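Local coordinates for protein dITP/XTP pyrophosphatase (Staphylococcus aureus, PDB 4BNQ) that probably hydrolyses the non-canonical purine nucleotides XTP, dITP and ITP to monophosphate and diphosphate with magnesium, clearing them from the nucleotide pool, at residues D16-F21 with R178-I182; A113-I119 with F131-G137; T128-K132 with L184-F188. Residue numbers count along the deposited sequence, not the author numbering.

Contact 1: residues D16-F21 with R178-I182; sequences DFKVIF and RRNAI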
ATOM      1  N   ASP A  16      -6.187   6.610 -15.417  1.00 32.67           N
ATOM      2  CA  ASP A  16      -6.042   6.325 -13.990  1.00 29.23           C
ATOM      3  C   ASP A  16      -5.212   7.398 -13.341  1.00 30.12           C
ATOM      4  O   ASP A  16      -5.475   7.801 -12.214  1.00 30.50           O
ATOM      5  CB  ASP A  16      -5.302   5.010 -13.757  1.00 26.94           C
ATOM      6  CG  ASP A  16      -6.161   3.800 -13.983  1.00 29.52           C
ATOM      7  OD1 ASP A  16      -7.339   3.955 -14.360  1.00 35.80           O
ATOM      8  OD2 ASP A  16      -5.641   2.678 -13.788  1.00 26.50           O
ATOM      9  N   PHE A  17      -4.175   7.833 -14.040  1.00 26.60           N
ATOM     10  CA  PHE A  17      -3.271   8.804 -13.459  1.00 28.97           C
ATOM     11  C   PHE A  17      -3.974  10.137 -13.261  1.00 29.18           C
ATOM     12  O   PHE A  17      -3.657  10.870 -12.327  1.00 28.70           O
ATOM     13  CB  PHE A  17      -2.017   8.967 -14.316  1.00 29.72           C
ATOM     14  CG  PHE A  17      -1.002   7.881 -14.103  1.00 30.91           C
ATOM     15  CD1 PHE A  17      -0.410   7.702 -12.857  1.00 32.77           C
ATOM     16  CD2 PHE A  17      -0.654   7.020 -15.129  1.00 28.00           C
ATOM     17  CE1 PHE A  17       0.526   6.680 -12.646  1.00 27.76           C
ATOM     18  CE2 PHE A  17       0.278   5.997 -14.924  1.00 29.39           C
ATOM     19  CZ  PHE A  17       0.868   5.836 -13.680  1.00 29.03           C
ATOM     20  N   LYS A  18      -4.937  10.439 -14.131  1.00 26.23           N
ATOM     21  CA  LYS A  18      -5.673  11.696 -14.021  1.00 32.06           C
ATOM     22  C   LYS A  18      -6.548  11.701 -12.767  1.00 31.17           C
ATOM     23  O   LYS A  18      -6.624  12.713 -12.072  1.00 26.23           O
ATOM     24  CB  LYS A  18      -6.488  11.995 -15.288  1.00 28.33           C
ATOM     25  CG  LYS A  18      -5.617  12.517 -16.431  1.00 35.26           C
ATOM     26  CD  LYS A  18      -6.411  12.783 -17.713  1.00 37.06           C
ATOM     27  CE  LYS A  18      -7.031  11.511 -18.240  1.00 44.52           C
ATOM     28  NZ  LYS A  18      -7.749  11.701 -19.540  1.00 55.97           N
ATOM     29  N   VAL A  19      -7.178  10.559 -12.480  1.00 28.55           N
ATOM     30  CA  VAL A  19      -7.923  10.359 -11.237  1.00 27.82           C
ATOM     31  C   VAL A  19      -7.036  10.538 -10.002  1.00 29.68           C
ATOM     32  O   VAL A  19      -7.415  11.211  -9.047  1.00 29.36           O
ATOM     33  CB  VAL A  19      -8.544   8.956 -11.184  1.00 28.69           C
ATOM     34  CG1 VAL A  19      -9.214   8.711  -9.801  1.00 27.03           C
ATOM     35  CG2 VAL A  19      -9.539   8.776 -12.334  1.00 23.96           C
ATOM     36  N   ILE A  20      -5.842   9.959 -10.055  1.00 25.54           N
ATOM     37  CA  ILE A  20      -4.908   9.927  -8.928  1.00 28.02           C
ATOM     38  C   ILE A  20      -4.145  11.240  -8.707  1.00 29.43           C
ATOM     39  O   ILE A  20      -3.673  11.501  -7.611  1.00 32.43           O
ATOM     40  CB  ILE A  20      -3.906   8.759  -9.128  1.00 33.11           C
ATOM     41  CG1 ILE A  20      -4.584   7.426  -8.830  1.00 30.41           C
ATOM     42  CG2 ILE A  20      -2.698   8.870  -8.226  1.00 34.90           C
ATOM     43  CD1 ILE A  20      -3.835   6.262  -9.472  1.00 33.85           C
ATOM     44  N   PHE A  21      -4.021  12.069  -9.742  1.00 27.91           N
ATOM     45  CA  PHE A  21      -3.417  13.397  -9.593  1.00 29.00           C
ATOM     46  C   PHE A  21      -4.420  14.478  -9.975  1.00 32.08           C
ATOM     47  O   PHE A  21      -4.233  15.131 -11.002  1.00 30.76           O
ATOM     48  CB  PHE A  21      -2.236  13.572 -10.548  1.00 34.85           C
ATOM     49  CG  PHE A  21      -1.030  12.718 -10.241  1.00 34.12           C
ATOM     50  CD1 PHE A  21      -0.200  13.001  -9.164  1.00 35.51           C
ATOM     51  CD2 PHE A  21      -0.686  11.674 -11.075  1.00 29.24           C
ATOM     52  CE1 PHE A  21       0.934  12.227  -8.913  1.00 33.76           C
ATOM     53  CE2 PHE A  21       0.448  10.899 -10.827  1.00 32.35           C
ATOM     54  CZ  PHE A  21       1.257  11.179  -9.755  1.00 29.82           C
ATOM     55  N   ARG A 178      -1.575   0.745  -8.821  1.00 22.31           N
ATOM     56  CA  ARG A 178      -1.012   1.990  -9.315  1.00 23.92           C
ATOM     57  C   ARG A 178      -1.226   3.103  -8.281  1.00 25.46           C
ATOM     58  O   ARG A 178      -0.357   3.932  -8.085  1.00 26.29           O
ATOM     59  CB  ARG A 178      -1.651   2.349 -10.654  1.00 20.23           C
ATOM     60  CG  ARG A 178      -1.057   3.555 -11.370  1.00 25.29           C
ATOM     61  CD  ARG A 178      -1.132   3.389 -12.908  1.00 25.84           C
ATOM     62  NE  ARG A 178      -2.240   2.547 -13.304  1.00 31.64           N
ATOM     63  CZ  ARG A 178      -2.135   1.386 -13.936  1.00 27.13           C
ATOM     64  NH1 ARG A 178      -0.953   0.902 -14.312  1.00 28.54           N
ATOM     65  NH2 ARG A 178      -3.239   0.706 -14.190  1.00 29.53           N
ATOM     66  N   ARG A 179      -2.377   3.117  -7.615  1.00 24.89           N
ATOM     67  CA  ARG A 179      -2.578   4.060  -6.520  1.00 24.33           C
ATOM     68  C   ARG A 179      -1.528   3.835  -5.445  1.00 25.65           C
ATOM     69  O   ARG A 179      -0.972   4.791  -4.908  1.00 27.15           O
ATOM     70  CB  ARG A 179      -3.975   3.930  -5.914  1.00 25.26           C
ATOM     71  CG  ARG A 179      -4.147   4.715  -4.620  1.00 30.21           C
ATOM     72  CD  ARG A 179      -3.948   6.209  -4.849  1.00 30.74           C
ATOM     73  NE  ARG A 179      -3.835   6.953  -3.600  1.00 38.46           N
ATOM     74  CZ  ARG A 179      -4.808   7.689  -3.082  1.00 41.01           C
ATOM     75  NH1 ARG A 179      -5.972   7.779  -3.712  1.00 41.51           N
ATOM     76  NH2 ARG A 179      -4.617   8.331  -1.937  1.00 42.61           N
ATOM     77  N   ASN A 180      -1.239   2.574  -5.142  1.00 23.78           N
ATOM     78  CA  ASN A 180      -0.287   2.271  -4.074  1.00 26.73           C
ATOM     79  C   ASN A 180       1.134   2.690  -4.420  1.00 28.19           C
ATOM     80  O   ASN A 180       1.854   3.176  -3.560  1.00 29.50           O
ATOM     81  CB  ASN A 180      -0.315   0.784  -3.698  1.00 26.78           C
ATOM     82  CG  ASN A 180      -1.528   0.425  -2.880  1.00 27.96           C
ATOM     83  OD1 ASN A 180      -2.130   1.287  -2.245  1.00 30.46           O
ATOM     84  ND2 ASN A 180      -1.906  -0.846  -2.899  1.00 28.93           N
ATOM     85  N   ALA A 181       1.534   2.490  -5.673  1.00 25.58           N
ATOM     86  CA  ALA A 181       2.847   2.920  -6.125  1.00 23.95           C
ATOM     87  C   ALA A 181       2.970   4.429  -6.075  1.00 23.88           C
ATOM     88  O   ALA A 181       4.010   4.960  -5.697  1.00 25.27           O
ATOM     89  CB  ALA A 181       3.091   2.452  -7.538  1.00 24.73           C
ATOM     90  N   ILE A 182       1.920   5.121  -6.502  1.00 21.04           N
ATOM     91  CA  ILE A 182       1.956   6.571  -6.562  1.00 25.60           C
ATOM     92  C   ILE A 182       2.004   7.170  -5.151  1.00 29.14           C
ATOM     93  O   ILE A 182       2.596   8.230  -4.965  1.00 30.88           O
ATOM     94  CB  ILE A 182       0.757   7.142  -7.343  1.00 24.79           C
ATOM     95  CG1 ILE A 182       0.875   6.797  -8.819  1.00 22.05           C
ATOM     96  CG2 ILE A 182       0.695   8.661  -7.214  1.00 28.86           C
ATOM     97  CD1 ILE A 182       2.038   7.485  -9.527  1.00 29.89           C
TER
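Residues 16-20 end a helix near the N-terminus, and 178-182 form part of the C-terminal helix. The two axes cross at -51° and come within 10.7 Å. That spacing is wide, so long side chains fill the gap. Ile20 lies over the start of the C-terminal helix. Its CD1 is 3.9 Å from Arg179 CA, and its CG2 is 3.5 Å from Ile182 CG2. Phe21, just past the helix end, brings CZ to 3.6 Å from the same Ile182 CG2. The Phe17 ring takes Ile182 CD1 at its edge, 3.6 Å from CE1. One face of that ring is covered by Arg178 CD, 3.3 Å from CZ. Polar groups close one end. Arg178 NH2 forms a salt bridge to Asp16 OD2 at 3.1 Å, and NE adds a weak bond. Asp16 also pairs with Lys172, and Arg178 with Asp67. Arg178 and Lys172 are predicted to bind the substrate. An apolar helix-helix contact thus runs into a charged network at the probable nucleotide site of this HAM1-family enzyme.

Contact 2: residues A113-I119 with F131-G137; sequences AQFVCVI and FKGTVSG. With PO4 (phosphate ion), chain E.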
ATOM      1  N   ALA A 113      -4.297 -14.146  -7.522  1.00 31.37           N
ATOM      2  CA  ALA A 113      -3.463 -13.388  -8.441  1.00 34.53           C
ATOM      3  C   ALA A 113      -3.172 -12.055  -7.785  1.00 33.16           C
ATOM      4  O   ALA A 113      -3.767 -11.706  -6.762  1.00 29.76           O
ATOM      5  CB  ALA A 113      -4.154 -13.182  -9.784  1.00 29.17           C
ATOM      6  N   GLN A 114      -2.268 -11.302  -8.386  1.00 33.32           N
ATOM      7  CA  GLN A 114      -1.834 -10.046  -7.813  1.00 33.33           C
ATOM      8  C   GLN A 114      -1.578  -9.079  -8.954  1.00 32.68           C
ATOM      9  O   GLN A 114      -1.025  -9.469  -9.989  1.00 27.06           O
ATOM     10  CB  GLN A 114      -0.539 -10.310  -7.051  1.00 35.83           C
ATOM     11  CG  GLN A 114       0.046  -9.149  -6.302  1.00 36.14           C
ATOM     12  CD  GLN A 114       1.428  -9.480  -5.770  1.00 36.31           C
ATOM     13  OE1 GLN A 114       2.278  -9.999  -6.505  1.00 41.45           O
ATOM     14  NE2 GLN A 114       1.658  -9.196  -4.489  1.00 41.31           N
ATOM     15  N   PHE A 115      -1.995  -7.828  -8.783  1.00 28.83           N
ATOM     16  CA  PHE A 115      -1.669  -6.797  -9.760  1.00 27.98           C
ATOM     17  C   PHE A 115      -0.443  -6.062  -9.255  1.00 29.08           C
ATOM     18  O   PHE A 115      -0.366  -5.706  -8.070  1.00 26.11           O
ATOM     19  CB  PHE A 115      -2.796  -5.786  -9.875  1.00 31.39           C
ATOM     20  CG  PHE A 115      -3.652  -5.959 -11.085  1.00 29.73           C
ATOM     21  CD1 PHE A 115      -3.103  -6.308 -12.296  1.00 32.47           C
ATOM     22  CD2 PHE A 115      -5.022  -5.743 -11.012  1.00 34.34           C
ATOM     23  CE1 PHE A 115      -3.913  -6.452 -13.413  1.00 36.18           C
ATOM     24  CE2 PHE A 115      -5.826  -5.901 -12.118  1.00 30.66           C
ATOM     25  CZ  PHE A 115      -5.277  -6.256 -13.312  1.00 29.82           C
ATOM     26  N   VAL A 116       0.505  -5.818 -10.148  1.00 26.93           N
ATOM     27  CA  VAL A 116       1.751  -5.177  -9.761  1.00 26.18           C
ATOM     28  C   VAL A 116       1.991  -3.917 -10.595  1.00 28.08           C
ATOM     29  O   VAL A 116       1.773  -3.928 -11.798  1.00 27.67           O
ATOM     30  CB  VAL A 116       2.935  -6.162  -9.894  1.00 27.63           C
ATOM     31  CG1 VAL A 116       4.245  -5.469  -9.585  1.00 25.84           C
ATOM     32  CG2 VAL A 116       2.736  -7.358  -8.948  1.00 28.17           C
ATOM     33  N   CYS A 117       2.397  -2.826  -9.950  1.00 28.27           N
ATOM     34  CA  CYS A 117       2.725  -1.597 -10.659  1.00 24.33           C
ATOM     35  C   CYS A 117       4.034  -1.003 -10.167  1.00 27.55           C
ATOM     36  O   CYS A 117       4.184  -0.720  -8.969  1.00 28.62           O
ATOM     37  CB  CYS A 117       1.627  -0.553 -10.499  1.00 24.58           C
ATOM     38  SG  CYS A 117       2.186   1.100 -11.054  1.00 27.72           S
ATOM     39  N   VAL A 118       4.977  -0.823 -11.090  1.00 27.23           N
ATOM     40  CA  VAL A 118       6.209  -0.108 -10.790  1.00 27.94           C
ATOM     41  C   VAL A 118       6.259   1.220 -11.536  1.00 24.90           C
ATOM     42  O   VAL A 118       6.160   1.254 -12.754  1.00 24.27           O
ATOM     43  CB  VAL A 118       7.454  -0.909 -11.155  1.00 25.30           C
ATOM     44  CG1 VAL A 118       8.698  -0.049 -10.932  1.00 25.33           C
ATOM     45  CG2 VAL A 118       7.522  -2.190 -10.326  1.00 27.71           C
ATOM     46  N   ILE A 119       6.402   2.308 -10.783  1.00 28.34           N
ATOM     47  CA  ILE A 119       6.511   3.661 -11.328  1.00 24.95           C
ATOM     48  C   ILE A 119       7.975   4.076 -11.248  1.00 28.72           C
ATOM     49  O   ILE A 119       8.571   3.991 -10.178  1.00 32.54           O
ATOM     50  CB  ILE A 119       5.698   4.647 -10.470  1.00 28.20           C
ATOM     51  CG1 ILE A 119       4.206   4.302 -10.510  1.00 29.82           C
ATOM     52  CG2 ILE A 119       5.894   6.093 -10.928  1.00 23.97           C
ATOM     53  CD1 ILE A 119       3.530   4.538 -11.860  1.00 24.80           C
ATOM     54  N   PHE A 131       9.275   3.024  -7.698  1.00 31.52           N
ATOM     55  CA  PHE A 131       8.328   2.754  -6.614  1.00 29.22           C
ATOM     56  C   PHE A 131       7.336   1.656  -7.001  1.00 30.85           C
ATOM     57  O   PHE A 131       6.747   1.699  -8.085  1.00 30.91           O
ATOM     58  CB  PHE A 131       7.548   4.017  -6.275  1.00 29.45           C
ATOM     59  CG  PHE A 131       8.410   5.226  -6.064  1.00 29.81           C
ATOM     60  CD1 PHE A 131       8.825   6.002  -7.138  1.00 28.39           C
ATOM     61  CD2 PHE A 131       8.803   5.596  -4.795  1.00 27.76           C
ATOM     62  CE1 PHE A 131       9.608   7.125  -6.938  1.00 28.73           C
ATOM     63  CE2 PHE A 131       9.596   6.717  -4.601  1.00 30.49           C
ATOM     64  CZ  PHE A 131       9.993   7.478  -5.661  1.00 28.43           C
ATOM     65  N   LYS A 132       7.132   0.686  -6.112  1.00 29.48           N
ATOM     66  CA  LYS A 132       6.292  -0.471  -6.426  1.00 28.64           C
ATOM     67  C   LYS A 132       4.996  -0.513  -5.617  1.00 28.71           C
ATOM     68  O   LYS A 132       5.017  -0.356  -4.398  1.00 27.29           O
ATOM     69  CB  LYS A 132       7.081  -1.767  -6.215  1.00 27.77           C
ATOM     70  CG  LYS A 132       6.264  -3.029  -6.392  1.00 34.26           C
ATOM     71  CD  LYS A 132       7.111  -4.219  -6.866  1.00 47.33           C
ATOM     72  CE  LYS A 132       8.094  -4.709  -5.810  1.00 53.46           C
ATOM     73  NZ  LYS A 132       8.838  -5.927  -6.273  1.00 62.44           N
ATOM     74  N   GLY A 133       3.871  -0.722  -6.300  1.00 28.78           N
ATOM     75  CA  GLY A 133       2.596  -0.944  -5.633  1.00 24.45           C
ATOM     76  C   GLY A 133       1.990  -2.284  -6.040  1.00 29.76           C
ATOM     77  O   GLY A 133       2.252  -2.785  -7.147  1.00 25.44           O
ATOM     78  N   THR A 134       1.209  -2.890  -5.145  1.00 23.97           N
ATOM     79  CA  THR A 134       0.499  -4.129  -5.468  1.00 26.75           C
ATOM     80  C   THR A 134      -0.928  -4.151  -4.907  1.00 30.93           C
ATOM     81  O   THR A 134      -1.245  -3.454  -3.937  1.00 30.62           O
ATOM     82  CB  THR A 134       1.241  -5.388  -4.952  1.00 29.35           C
ATOM     83  OG1 THR A 134       1.160  -5.432  -3.527  1.00 30.19           O
ATOM     84  CG2 THR A 134       2.707  -5.389  -5.380  1.00 26.62           C
ATOM     85  N   VAL A 135      -1.785  -4.961  -5.516  1.00 30.69           N
ATOM     86  CA  VAL A 135      -3.087  -5.239  -4.932  1.00 28.20           C
ATOM     87  C   VAL A 135      -3.455  -6.697  -5.193  1.00 28.11           C
ATOM     88  O   VAL A 135      -3.217  -7.217  -6.272  1.00 30.49           O
ATOM     89  CB  VAL A 135      -4.183  -4.254  -5.421  1.00 28.21           C
ATOM     90  CG1 VAL A 135      -4.523  -4.476  -6.894  1.00 24.54           C
ATOM     91  CG2 VAL A 135      -5.436  -4.347  -4.538  1.00 30.56           C
ATOM     92  N   SER A 136      -4.005  -7.360  -4.184  1.00 33.62           N
ATOM     93  CA  SER A 136      -4.316  -8.775  -4.303  1.00 32.38           C
ATOM     94  C   SER A 136      -5.755  -8.990  -4.745  1.00 31.04           C
ATOM     95  O   SER A 136      -6.620  -8.134  -4.520  1.00 26.78           O
ATOM     96  CB  SER A 136      -4.076  -9.493  -2.977  1.00 31.41           C
ATOM     97  OG  SER A 136      -4.990  -9.047  -1.985  1.00 36.05           O
ATOM     98  N   GLY A 137      -6.000 -10.145  -5.363  1.00 29.58           N
ATOM     99  CA  GLY A 137      -7.327 -10.535  -5.793  1.00 27.84           C
ATOM    100  C   GLY A 137      -7.327 -11.964  -6.313  1.00 30.01           C
ATOM    101  O   GLY A 137      -6.410 -12.747  -6.037  1.00 26.86           O
TER
HETATM  102  P   PO4 E 802      -4.478  -6.131  -0.075  1.00 42.17           P
HETATM  103  O1  PO4 E 802      -4.069  -5.566   1.267  1.00 43.08           O
HETATM  104  O2  PO4 E 802      -4.467  -7.641   0.015  1.00 46.40           O
HETATM  105  O3  PO4 E 802      -3.526  -5.703  -1.163  1.00 38.71           O
HETATM  106  O4  PO4 E 802      -5.877  -5.647  -0.404  1.00 45.15           O
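This is the antiparallel pairing of a beta hairpin, strands 112-123 and 126-139, in the middle of the antiparallel sheet. Their N-to-C directions differ by 162° over these short segments, with axes 4.6 Å apart. Four hydrogen-bonded pairs, Ala113-Gly137, Phe115-Val135, Cys117-Gly133 and Ile119-Phe131, each make two backbone bonds. Gly133 N to Cys117 O is 2.7 Å, and Phe115 N to Val135 O is 2.9 Å. The pairs between them are non-hydrogen-bonded; there CA-H...O contacts such as Thr134 CA to Phe115 O, 3.2 Å, add to the pairing. On one face, Phe115 CB packs 3.7 Å from Val135 CG1. On the other, Val118 CG2 meets the Lys132 aliphatic chain at CD, 4.0 Å away. Ser136 OG binds a phosphate ion, probably from the crystallisation liquor, at O2 (2.5 Å). Lys159 and Ser136 of the second subunit also bind it. Strand 64-73 pairs with the other edge of 112-123. Helix 177-191 covers the Cys117, Ile119 and Phe131 face, while Phe45 of helix 45-60 packs on Val116 and Val118.

Contact 3: residues T128-K132 with L184-F188; sequences TKVFK and LLQAF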
ATOM      1  N   THR A 128      17.524   8.031 -11.531  1.00 31.98           N
ATOM      2  CA  THR A 128      16.195   7.464 -11.655  1.00 31.10           C
ATOM      3  C   THR A 128      15.753   6.791 -10.363  1.00 32.76           C
ATOM      4  O   THR A 128      16.539   6.092  -9.715  1.00 32.23           O
ATOM      5  CB  THR A 128      16.129   6.468 -12.796  1.00 29.66           C
ATOM      6  OG1 THR A 128      16.356   7.168 -14.031  1.00 29.99           O
ATOM      7  CG2 THR A 128      14.764   5.802 -12.827  1.00 26.84           C
ATOM      8  N   LYS A 129      14.494   7.004  -9.983  1.00 31.10           N
ATOM      9  CA  LYS A 129      13.963   6.382  -8.780  1.00 29.14           C
ATOM     10  C   LYS A 129      12.687   5.565  -9.082  1.00 32.08           C
ATOM     11  O   LYS A 129      11.845   5.988  -9.887  1.00 28.78           O
ATOM     12  CB  LYS A 129      13.736   7.456  -7.706  1.00 34.57           C
ATOM     13  CG  LYS A 129      13.471   6.883  -6.327  1.00 44.53           C
ATOM     14  CD  LYS A 129      14.407   5.710  -5.985  1.00 42.31           C
ATOM     15  CE  LYS A 129      13.867   4.906  -4.785  1.00 47.24           C
ATOM     16  NZ  LYS A 129      13.650   5.738  -3.560  1.00 47.72           N
ATOM     17  N   VAL A 130      12.565   4.388  -8.460  1.00 30.46           N
ATOM     18  CA  VAL A 130      11.442   3.478  -8.716  1.00 28.91           C
ATOM     19  C   VAL A 130      10.578   3.223  -7.480  1.00 33.32           C
ATOM     20  O   VAL A 130      11.086   3.191  -6.357  1.00 34.10           O
ATOM     21  CB  VAL A 130      11.924   2.110  -9.252  1.00 34.35           C
ATOM     22  CG1 VAL A 130      12.623   2.292 -10.574  1.00 31.70           C
ATOM     23  CG2 VAL A 130      12.855   1.436  -8.241  1.00 33.32           C
ATOM     24  N   PHE A 131       9.275   3.024  -7.698  1.00 31.52           N
ATOM     25  CA  PHE A 131       8.328   2.754  -6.614  1.00 29.22           C
ATOM     26  C   PHE A 131       7.336   1.656  -7.001  1.00 30.85           C
ATOM     27  O   PHE A 131       6.747   1.699  -8.085  1.00 30.91           O
ATOM     28  CB  PHE A 131       7.548   4.017  -6.275  1.00 29.45           C
ATOM     29  CG  PHE A 131       8.410   5.226  -6.064  1.00 29.81           C
ATOM     30  CD1 PHE A 131       8.825   6.002  -7.138  1.00 28.39           C
ATOM     31  CD2 PHE A 131       8.803   5.596  -4.795  1.00 27.76           C
ATOM     32  CE1 PHE A 131       9.608   7.125  -6.938  1.00 28.73           C
ATOM     33  CE2 PHE A 131       9.596   6.717  -4.601  1.00 30.49           C
ATOM     34  CZ  PHE A 131       9.993   7.478  -5.661  1.00 28.43           C
ATOM     35  N   LYS A 132       7.132   0.686  -6.112  1.00 29.48           N
ATOM     36  CA  LYS A 132       6.292  -0.471  -6.426  1.00 28.64           C
ATOM     37  C   LYS A 132       4.996  -0.513  -5.617  1.00 28.71           C
ATOM     38  O   LYS A 132       5.017  -0.356  -4.398  1.00 27.29           O
ATOM     39  CB  LYS A 132       7.081  -1.767  -6.215  1.00 27.77           C
ATOM     40  CG  LYS A 132       6.264  -3.029  -6.392  1.00 34.26           C
ATOM     41  CD  LYS A 132       7.111  -4.219  -6.866  1.00 47.33           C
ATOM     42  CE  LYS A 132       8.094  -4.709  -5.810  1.00 53.46           C
ATOM     43  NZ  LYS A 132       8.838  -5.927  -6.273  1.00 62.44           N
ATOM     44  N   LEU A 184       3.681   6.038  -2.625  1.00 24.59           N
ATOM     45  CA  LEU A 184       5.104   6.047  -2.315  1.00 28.73           C
ATOM     46  C   LEU A 184       5.797   7.180  -3.071  1.00 31.42           C
ATOM     47  O   LEU A 184       6.696   7.836  -2.529  1.00 30.65           O
ATOM     48  CB  LEU A 184       5.759   4.702  -2.651  1.00 26.95           C
ATOM     49  CG  LEU A 184       5.317   3.469  -1.848  1.00 33.11           C
ATOM     50  CD1 LEU A 184       5.751   2.171  -2.558  1.00 28.74           C
ATOM     51  CD2 LEU A 184       5.881   3.521  -0.432  1.00 29.26           C
ATOM     52  N   LEU A 185       5.371   7.433  -4.309  1.00 27.35           N
ATOM     53  CA  LEU A 185       5.947   8.538  -5.089  1.00 28.72           C
ATOM     54  C   LEU A 185       5.626   9.876  -4.442  1.00 32.11           C
ATOM     55  O   LEU A 185       6.519  10.696  -4.234  1.00 31.57           O
ATOM     56  CB  LEU A 185       5.427   8.550  -6.528  1.00 26.59           C
ATOM     57  CG  LEU A 185       5.822   9.789  -7.353  1.00 31.23           C
ATOM     58  CD1 LEU A 185       7.333   9.806  -7.564  1.00 26.84           C
ATOM     59  CD2 LEU A 185       5.101   9.831  -8.713  1.00 31.10           C
ATOM     60  N   GLN A 186       4.348  10.098  -4.146  1.00 27.28           N
ATOM     61  CA  GLN A 186       3.912  11.365  -3.571  1.00 33.03           C
ATOM     62  C   GLN A 186       4.558  11.620  -2.225  1.00 33.89           C
ATOM     63  O   GLN A 186       4.870  12.770  -1.900  1.00 37.62           O
ATOM     64  CB  GLN A 186       2.382  11.446  -3.490  1.00 30.22           C
ATOM     65  CG  GLN A 186       1.765  11.871  -4.825  1.00 32.26           C
ATOM     66  CD  GLN A 186       0.266  11.718  -4.853  1.00 37.33           C
ATOM     67  OE1 GLN A 186      -0.312  10.968  -4.059  1.00 45.64           O
ATOM     68  NE2 GLN A 186      -0.381  12.434  -5.763  1.00 36.60           N
ATOM     69  N   ALA A 187       4.778  10.552  -1.459  1.00 31.10           N
ATOM     70  CA  ALA A 187       5.481  10.678  -0.181  1.00 33.07           C
ATOM     71  C   ALA A 187       6.920  11.103  -0.430  1.00 34.92           C
ATOM     72  O   ALA A 187       7.468  11.914   0.308  1.00 32.40           O
ATOM     73  CB  ALA A 187       5.436   9.375   0.615  1.00 28.31           C
ATOM     74  N   PHE A 188       7.525  10.538  -1.469  1.00 33.08           N
ATOM     75  CA  PHE A 188       8.871  10.908  -1.873  1.00 35.26           C
ATOM     76  C   PHE A 188       8.943  12.402  -2.225  1.00 35.63           C
ATOM     77  O   PHE A 188       9.842  13.114  -1.779  1.00 34.79           O
ATOM     78  CB  PHE A 188       9.303  10.047  -3.063  1.00 31.79           C
ATOM     79  CG  PHE A 188      10.693  10.339  -3.554  1.00 32.97           C
ATOM     80  CD1 PHE A 188      10.918  11.317  -4.526  1.00 32.69           C
ATOM     81  CD2 PHE A 188      11.778   9.637  -3.055  1.00 30.64           C
ATOM     82  CE1 PHE A 188      12.208  11.590  -4.980  1.00 31.92           C
ATOM     83  CE2 PHE A 188      13.067   9.903  -3.507  1.00 35.71           C
ATOM     84  CZ  PHE A 188      13.282  10.881  -4.475  1.00 33.22           C
TER
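Here a strand of the central antiparallel sheet packs against the C-terminal helix, as helix-on-sheet packing in this alpha/beta HAM1-family protein. The segment axes approach to 8.9 Å at 137°. Phe131 dominates the contact. Its chi1 is m and its CA-to-CB bond points toward the helix, so the ring sits among Leu184, Leu185 and Phe188. Leu185 CA lies over one ring face, 4.0 Å from the centroid and 6° off the normal, a CH-pi contact. Leu185 adopts chi1 t and chi2 p, with CD1 3.6 Å from Phe131 CE1. Phe188, with chi1 t, offers its ring face to the edge of Phe131. The pair is offset edge-to-face, with planes at 69° and centroids 5.4 Å apart. Lys129 points its CA-to-CB bond toward the helix. With chi1 t, its CG is 4.2 Å from Phe188 CE2, and its NZ forms a salt bridge to Glu190 of the second subunit. Ala187 packs on Ala187 of that subunit, so the helix also belongs to the dimer interface. Leu184 is m,t, which brings CD1 to 3.2 Å from Lys132 O.

Contact 2 is the hairpin at the heart of the sheet. Contacts 1 and 3 both use helix 177-191, at successive turns. Their centres lie 12 Å apart, as do those of contacts 1 and 2, while contacts 2 and 3 are 14 Å apart. Along the chain, contact 2 is nested inside the loop closed by contact 1, and contact 3 crosses contact 1. Contacts 2 and 3 share Phe131 and Lys132 of strand 126-139. Helix 177-191 packs on both helix 11-20 and the sheet; Phe17 also reaches Ile119 directly. Asn180 ND2 probably hydrogen-bonds Thr134 O, 2.9 Å away. Contact 1 holds Arg178 of the predicted substrate site; contacts 2 and 3 both reach the second subunit.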